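Local coordinates for protein 5,10-methylenetetrahydromethanopterin reductase (Methanopyrus kandleri, PDB 1EZW) that catalyses the reversible, coenzyme F420-dependent reduction of methylenetetrahydromethanopterin to methyltetrahydromethanopterin, a step of methanogenesis from carbon dioxide, at residues D123-V137 against P146-T158. Numbering follows the deposited sequence.
Sequences DEVGPATAIREVKEV and PVEYEGKYVKTGT
Glu-133, on helix 127-142 of this TIM-barrel protein, grips the backbone of the turn at 151-154, in the loop between that helix and strand 173-176. Its carboxylate takes three N-H groups: OE1 accepts from Lys-152 N at 2.7 Å and OE2 from Tyr-153 N at 2.7 Å, both on the syn side and tilted some 20° from the carboxylate plane, while OE2 also takes Val-154 N nearly along the C-O axis. With an alanine here, those three amides would probably lose their shared acceptor and the turn its hydrogen-bonded tie to the helix. The chain of Glu-133 is extended beyond CG (chi2 -171°), which carries the carboxylate to the turn, while CG lies at the Tyr-149 ring edge, 3.5 Å from Tyr-149 OH. In the modelled conformer of Tyr-153, one of two, Ala-130 CB makes a CH-pi contact over one ring face, 4.0 Å from the centroid, Glu-133 OE2 lies at the ring's edge, and the hydroxyl is hydrogen-bonded to Pro-68 O. Further out, Pro-73 touches Val-154. Lys-152 NZ reaches back to the loop before the helix, bonding weakly to Glu-124 O; one water donates to both Asp-123 O and Lys-152 O, at 2.8 Å each.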
# COMPACT_ATOMS: atom_id res chain seq x y z
N ASP A 123 -40.16 10.10 -18.55
CA ASP A 123 -40.53 8.77 -19.01
C ASP A 123 -39.63 7.64 -18.48
O ASP A 123 -38.39 7.76 -18.45
CB ASP A 123 -40.46 8.73 -20.54
CG ASP A 123 -41.44 9.69 -21.18
OD1 ASP A 123 -41.26 9.95 -22.38
OD2 ASP A 123 -42.39 10.15 -20.49
N GLU A 124 -40.27 6.53 -18.11
CA GLU A 124 -39.55 5.34 -17.63
C GLU A 124 -38.60 4.83 -18.70
O GLU A 124 -38.87 4.93 -19.89
CB GLU A 124 -40.51 4.22 -17.29
CG GLU A 124 -41.51 4.52 -16.24
CD GLU A 124 -42.24 3.26 -15.84
OE1 GLU A 124 -42.48 2.40 -16.72
OE2 GLU A 124 -42.57 3.14 -14.65
N VAL A 125 -37.51 4.21 -18.27
CA VAL A 125 -36.51 3.70 -19.18
C VAL A 125 -36.22 2.27 -18.78
O VAL A 125 -36.07 1.97 -17.59
CB VAL A 125 -35.18 4.53 -19.05
CG1 VAL A 125 -34.13 3.97 -20.01
CG2 VAL A 125 -35.42 5.99 -19.36
N GLY A 126 -36.13 1.38 -19.77
CA GLY A 126 -35.85 -0.01 -19.45
C GLY A 126 -34.41 -0.14 -18.94
O GLY A 126 -33.51 0.56 -19.42
N PRO A 127 -34.17 -1.02 -17.97
CA PRO A 127 -32.84 -1.27 -17.40
C PRO A 127 -31.81 -1.63 -18.47
O PRO A 127 -30.65 -1.20 -18.39
CB PRO A 127 -33.12 -2.41 -16.42
CG PRO A 127 -34.48 -2.03 -15.91
CD PRO A 127 -35.17 -1.84 -17.26
N ALA A 128 -32.20 -2.40 -19.49
CA ALA A 128 -31.22 -2.72 -20.51
C ALA A 128 -30.79 -1.46 -21.28
O ALA A 128 -29.62 -1.33 -21.69
CB ALA A 128 -31.76 -3.79 -21.48
N THR A 129 -31.73 -0.53 -21.47
CA THR A 129 -31.41 0.72 -22.14
C THR A 129 -30.51 1.55 -21.21
O THR A 129 -29.52 2.09 -21.68
CB THR A 129 -32.67 1.49 -22.51
OG1 THR A 129 -33.31 0.76 -23.58
CG2 THR A 129 -32.33 2.90 -22.97
N ALA A 130 -30.83 1.62 -19.92
CA ALA A 130 -29.98 2.36 -18.98
C ALA A 130 -28.54 1.80 -19.03
O ALA A 130 -27.58 2.57 -19.04
CB ALA A 130 -30.54 2.29 -17.55
N ILE A 131 -28.39 0.48 -19.08
CA ILE A 131 -27.06 -0.13 -19.14
C ILE A 131 -26.35 0.23 -20.45
O ILE A 131 -25.16 0.51 -20.46
CB ILE A 131 -27.14 -1.66 -18.93
CG1 ILE A 131 -27.55 -1.94 -17.47
CG2 ILE A 131 -25.74 -2.32 -19.27
CD1 ILE A 131 -27.80 -3.42 -17.14
N ARG A 132 -27.07 0.22 -21.58
CA ARG A 132 -26.43 0.63 -22.82
C ARG A 132 -25.91 2.07 -22.71
O ARG A 132 -24.84 2.38 -23.22
CB ARG A 132 -27.46 0.60 -23.98
CG ARG A 132 -27.89 -0.78 -24.41
CD ARG A 132 -29.02 -0.61 -25.45
NE ARG A 132 -29.49 -1.89 -25.95
CZ ARG A 132 -28.92 -2.57 -26.94
NH1 ARG A 132 -29.44 -3.74 -27.31
NH2 ARG A 132 -27.84 -2.10 -27.55
N GLU A 133 -26.69 2.94 -22.10
CA GLU A 133 -26.31 4.35 -21.99
C GLU A 133 -25.13 4.53 -21.06
O GLU A 133 -24.21 5.27 -21.37
CB GLU A 133 -27.49 5.21 -21.52
CG GLU A 133 -28.63 5.20 -22.59
CD GLU A 133 -29.73 6.18 -22.32
OE1 GLU A 133 -30.73 6.15 -23.10
OE2 GLU A 133 -29.64 6.99 -21.38
N VAL A 134 -25.16 3.84 -19.93
CA VAL A 134 -24.02 3.96 -19.01
C VAL A 134 -22.78 3.47 -19.73
O VAL A 134 -21.69 4.04 -19.57
CB VAL A 134 -24.19 3.14 -17.71
CG1 VAL A 134 -22.92 3.30 -16.84
CG2 VAL A 134 -25.35 3.63 -16.94
N LYS A 135 -22.89 2.39 -20.51
CA LYS A 135 -21.73 1.92 -21.23
C LYS A 135 -21.18 3.01 -22.17
O LYS A 135 -19.96 3.26 -22.22
CB LYS A 135 -22.05 0.65 -22.04
CG LYS A 135 -20.78 0.08 -22.63
CD LYS A 135 -21.01 -0.89 -23.78
CE LYS A 135 -19.66 -1.33 -24.35
NZ LYS A 135 -19.70 -1.88 -25.74
N GLU A 136 -22.05 3.66 -22.94
CA GLU A 136 -21.57 4.72 -23.84
C GLU A 136 -20.87 5.84 -23.07
O GLU A 136 -19.84 6.34 -23.51
CB GLU A 136 -22.71 5.31 -24.68
CG GLU A 136 -23.26 4.33 -25.66
CD GLU A 136 -22.20 3.80 -26.60
OE1 GLU A 136 -22.19 2.58 -26.84
OE2 GLU A 136 -21.37 4.60 -27.11
N VAL A 137 -21.43 6.24 -21.94
CA VAL A 137 -20.80 7.30 -21.16
C VAL A 137 -19.43 6.87 -20.63
O VAL A 137 -18.46 7.62 -20.70
CB VAL A 137 -21.71 7.71 -19.99
CG1 VAL A 137 -20.93 8.60 -18.98
CG2 VAL A 137 -22.94 8.47 -20.55
N PRO A 146 -14.27 14.93 -24.69
CA PRO A 146 -15.32 15.22 -23.72
C PRO A 146 -16.50 14.28 -23.91
O PRO A 146 -16.83 13.86 -25.03
CB PRO A 146 -15.69 16.67 -24.04
CG PRO A 146 -15.47 16.69 -25.56
CD PRO A 146 -14.09 16.08 -25.60
N VAL A 147 -17.14 13.92 -22.81
CA VAL A 147 -18.30 13.07 -22.94
C VAL A 147 -19.48 13.97 -23.32
O VAL A 147 -19.70 14.99 -22.70
CB VAL A 147 -18.64 12.39 -21.62
CG1 VAL A 147 -19.88 11.55 -21.82
CG2 VAL A 147 -17.44 11.59 -21.13
N GLU A 148 -20.21 13.61 -24.37
CA GLU A 148 -21.39 14.36 -24.79
C GLU A 148 -22.36 13.30 -25.16
O GLU A 148 -22.18 12.58 -26.15
CB GLU A 148 -21.06 15.26 -25.98
CG GLU A 148 -20.19 16.45 -25.59
CD GLU A 148 -19.91 17.39 -26.77
OE1 GLU A 148 -20.04 18.62 -26.60
OE2 GLU A 148 -19.54 16.89 -27.85
N TYR A 149 -23.38 13.15 -24.34
CA TYR A 149 -24.34 12.10 -24.59
C TYR A 149 -25.73 12.46 -24.12
O TYR A 149 -25.93 12.88 -22.98
CB TYR A 149 -23.88 10.79 -23.90
CG TYR A 149 -24.74 9.62 -24.29
CD1 TYR A 149 -24.58 9.02 -25.52
CD2 TYR A 149 -25.76 9.18 -23.46
CE1 TYR A 149 -25.42 7.98 -25.93
CE2 TYR A 149 -26.62 8.14 -23.85
CZ TYR A 149 -26.43 7.55 -25.09
OH TYR A 149 -27.24 6.50 -25.49
N GLU A 150 -26.70 12.29 -25.00
CA GLU A 150 -28.07 12.59 -24.65
C GLU A 150 -28.91 11.34 -24.87
O GLU A 150 -29.24 11.01 -26.01
CB GLU A 150 -28.60 13.75 -25.50
CG GLU A 150 -30.07 14.02 -25.22
CD GLU A 150 -30.56 15.35 -25.77
OE1 GLU A 150 -31.79 15.61 -25.67
OE2 GLU A 150 -29.73 16.15 -26.27
N GLY A 151 -29.25 10.65 -23.80
CA GLY A 151 -30.03 9.44 -23.95
C GLY A 151 -31.32 9.63 -23.20
O GLY A 151 -31.67 10.76 -22.84
N LYS A 152 -32.04 8.53 -22.94
CA LYS A 152 -33.29 8.56 -22.20
C LYS A 152 -33.06 8.53 -20.70
O LYS A 152 -33.87 9.04 -19.94
CB LYS A 152 -34.16 7.33 -22.51
CG LYS A 152 -34.48 7.03 -23.97
CD LYS A 152 -35.19 5.64 -24.10
CE LYS A 152 -36.72 5.63 -23.76
NZ LYS A 152 -37.23 5.99 -22.39
N TYR A 153 -31.97 7.91 -20.26
CA TYR A 153 -31.70 7.79 -18.82
C TYR A 153 -30.62 8.77 -18.34
O TYR A 153 -30.61 9.17 -17.19
CB TYR A 153 -31.34 6.31 -18.50
CG TYR A 153 -30.12 6.10 -17.60
CD1 TYR A 153 -30.24 5.97 -16.21
CD2 TYR A 153 -28.84 6.06 -18.16
CE1 TYR A 153 -29.11 5.80 -15.40
CE2 TYR A 153 -27.70 5.90 -17.35
CZ TYR A 153 -27.84 5.77 -15.99
OH TYR A 153 -26.69 5.63 -15.22
N VAL A 154 -29.72 9.16 -19.23
CA VAL A 154 -28.71 10.13 -18.83
C VAL A 154 -28.51 11.12 -19.96
O VAL A 154 -28.46 10.74 -21.14
CB VAL A 154 -27.33 9.44 -18.47
CG1 VAL A 154 -26.79 8.62 -19.65
CG2 VAL A 154 -26.33 10.52 -18.09
N LYS A 155 -28.45 12.39 -19.60
CA LYS A 155 -28.16 13.44 -20.56
C LYS A 155 -27.05 14.28 -19.91
O LYS A 155 -27.23 14.84 -18.85
CB LYS A 155 -29.39 14.32 -20.86
CG LYS A 155 -29.02 15.47 -21.82
CD LYS A 155 -30.25 16.36 -22.13
CE LYS A 155 -29.82 17.54 -23.01
NZ LYS A 155 -30.98 18.32 -23.53
N THR A 156 -25.90 14.35 -20.56
CA THR A 156 -24.80 15.13 -20.00
C THR A 156 -24.71 16.47 -20.70
O THR A 156 -25.42 16.74 -21.69
CB THR A 156 -23.45 14.44 -20.26
OG1 THR A 156 -23.12 14.50 -21.66
CG2 THR A 156 -23.49 12.97 -19.83
N GLY A 157 -23.87 17.34 -20.15
CA GLY A 157 -23.54 18.60 -20.79
C GLY A 157 -22.26 18.23 -21.55
O GLY A 157 -22.08 17.09 -21.96
N THR A 158 -21.35 19.18 -21.76
CA THR A 158 -20.09 18.85 -22.43
C THR A 158 -19.13 18.58 -21.30
O THR A 158 -18.55 19.49 -20.72
CB THR A 158 -19.62 20.02 -23.29
OG1 THR A 158 -20.60 20.19 -24.34
CG2 THR A 158 -18.27 19.75 -23.90
O HOH W 1 -36.65 8.92 -20.36